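Local coordinates for protein tryptophan--tRNA ligase (Aeropyrum pernix, PDB 3A04) that catalyses the ATP-dependent attachment of L-tryptophan to its cognate tRNA, releasing AMP and diphosphate, as a class I aminoacyl-tRNA synthetase, at residues T156-L161 with I196-L201. Residues are numbered along the deposited sequence; the frame is centred on the assembly and turned at random. Where two conformers were deposited one is given.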
# COMPACT_ATOMS: atom_id res chain seq x y z
N THR A 156 -2.34 11.10 1.47
CA THR A 156 -1.43 10.77 0.37
C THR A 156 0.03 10.64 0.70
O THR A 156 0.64 9.66 0.31
CB THR A 156 -1.69 11.74 -0.85
OG1 THR A 156 -3.02 11.50 -1.29
CG2 THR A 156 -0.74 11.36 -2.03
N PRO A 157 0.61 11.63 1.40
CA PRO A 157 2.07 11.51 1.61
C PRO A 157 2.47 10.26 2.45
O PRO A 157 3.55 9.63 2.22
CB PRO A 157 2.45 12.84 2.33
CG PRO A 157 1.23 13.70 2.33
CD PRO A 157 0.02 12.88 1.93
N TYR A 158 1.61 9.88 3.39
CA TYR A 158 1.86 8.72 4.28
C TYR A 158 1.78 7.50 3.41
O TYR A 158 2.56 6.62 3.45
CB TYR A 158 0.69 8.64 5.28
CG TYR A 158 0.49 7.36 6.04
CD1 TYR A 158 1.22 7.12 7.21
CD2 TYR A 158 -0.53 6.50 5.73
CE1 TYR A 158 0.99 5.97 7.97
CE2 TYR A 158 -0.77 5.37 6.46
CZ TYR A 158 -0.08 5.14 7.60
OH TYR A 158 -0.38 4.00 8.31
N PHE A 159 0.78 7.42 2.58
CA PHE A 159 0.66 6.23 1.79
C PHE A 159 1.75 6.18 0.69
O PHE A 159 2.19 5.13 0.34
CB PHE A 159 -0.73 5.88 1.05
CG PHE A 159 -0.84 4.40 0.66
CD1 PHE A 159 -1.06 3.42 1.59
CD2 PHE A 159 -0.71 4.00 -0.66
CE1 PHE A 159 -1.13 2.11 1.20
CE2 PHE A 159 -0.80 2.67 -0.99
CZ PHE A 159 -0.99 1.77 -0.06
N ARG A 160 2.16 7.31 0.18
CA ARG A 160 3.27 7.28 -0.80
C ARG A 160 4.53 6.65 -0.18
O ARG A 160 5.28 5.94 -0.86
CB ARG A 160 3.58 8.70 -1.25
CG ARG A 160 4.58 8.70 -2.45
CD ARG A 160 4.81 10.14 -2.97
NE ARG A 160 3.60 10.86 -3.28
CZ ARG A 160 3.39 12.14 -2.99
NH1 ARG A 160 4.31 12.84 -2.36
NH2 ARG A 160 2.26 12.70 -3.36
N LEU A 161 4.78 6.85 1.13
CA LEU A 161 5.95 6.19 1.64
C LEU A 161 5.83 4.69 1.56
O LEU A 161 6.84 4.01 1.38
CB LEU A 161 6.17 6.56 3.18
CG LEU A 161 6.57 8.03 3.45
CD1 LEU A 161 6.51 8.27 4.98
CD2 LEU A 161 8.01 8.22 2.90
N ILE A 196 5.80 5.05 11.77
CA ILE A 196 6.95 5.70 12.45
C ILE A 196 7.54 6.89 11.68
O ILE A 196 7.78 7.98 12.24
CB ILE A 196 8.05 4.63 12.73
CG1 ILE A 196 7.44 3.57 13.67
CG2 ILE A 196 9.35 5.31 13.25
CD1 ILE A 196 8.23 2.17 13.72
N LEU A 197 7.79 6.69 10.39
CA LEU A 197 8.59 7.67 9.63
C LEU A 197 7.75 8.81 9.09
O LEU A 197 8.32 9.81 8.81
CB LEU A 197 9.23 6.92 8.44
CG LEU A 197 10.30 5.92 8.93
CD1 LEU A 197 10.73 5.03 7.79
CD2 LEU A 197 11.54 6.56 9.62
N HIS A 198 6.42 8.66 8.86
CA HIS A 198 5.68 9.70 8.11
C HIS A 198 5.64 11.02 8.89
O HIS A 198 5.46 12.06 8.31
CB HIS A 198 4.20 9.30 7.81
CG HIS A 198 3.27 9.44 8.98
ND1 HIS A 198 3.31 8.60 10.08
CD2 HIS A 198 2.26 10.33 9.22
CE1 HIS A 198 2.36 8.95 10.95
NE2 HIS A 198 1.73 10.02 10.47
N VAL A 199 5.79 10.97 10.22
CA VAL A 199 5.72 12.22 11.00
C VAL A 199 6.85 13.21 10.70
O VAL A 199 6.76 14.43 10.98
CB VAL A 199 5.69 11.94 12.57
CG1 VAL A 199 4.54 11.03 12.88
CG2 VAL A 199 7.07 11.44 13.12
N GLN A 200 7.88 12.68 10.06
CA GLN A 200 9.01 13.48 9.56
C GLN A 200 8.70 14.30 8.30
O GLN A 200 9.40 15.25 8.00
CB GLN A 200 10.15 12.52 9.23
CG GLN A 200 10.63 11.75 10.44
CD GLN A 200 11.98 11.05 10.11
OE1 GLN A 200 12.91 11.67 9.56
NE2 GLN A 200 12.11 9.87 10.53
N LEU A 201 7.64 13.96 7.58
CA LEU A 201 7.25 14.78 6.42
C LEU A 201 6.64 16.11 6.82
O LEU A 201 5.90 16.17 7.81
CB LEU A 201 6.22 14.03 5.56
CG LEU A 201 6.63 12.57 5.12
CD1 LEU A 201 5.41 11.84 4.48
CD2 LEU A 201 7.88 12.64 4.15
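Y158 and H198 bring helix 156-165 closest to the C-terminal end of helix 183-197 and the residues that follow it, their CA atoms 5.5 Å apart. The rings form a T-shaped pair, with planes at 82° and centroids 5.1 Å apart. Y158 supplies the edge: its CD1 stands 3.6 Å from H198 CG, over one imidazole face and offset toward the rim, while V199 CG1 lies over the opposite face, likewise offset. A chi1 of 78° sets H198 CG between its own backbone N and carbonyl carbon. ND1 donates to A194 O and NE2 accepts from R154 NH2, two bonds that hold the ring's rotation. Y158 OH bonds to D195, tying the tyrosine to helix 183-197 as well. An alanine at H198 would probably leave the Y158 edge without its aromatic face and R154 without this partner. Beside the rings, L161 and L201 meet tip to tip, CD1 to CD1 at 3.8 Å, and L161 CD1 also touches H198 CA at 3.5 Å. P157 CB extends this apolar patch to L201 CD1 at 3.8 Å. This is helix-on-helix-end packing within the class I synthetase domain, beside the subunit interface, where R160 and L161 both meet F372 of the second subunit.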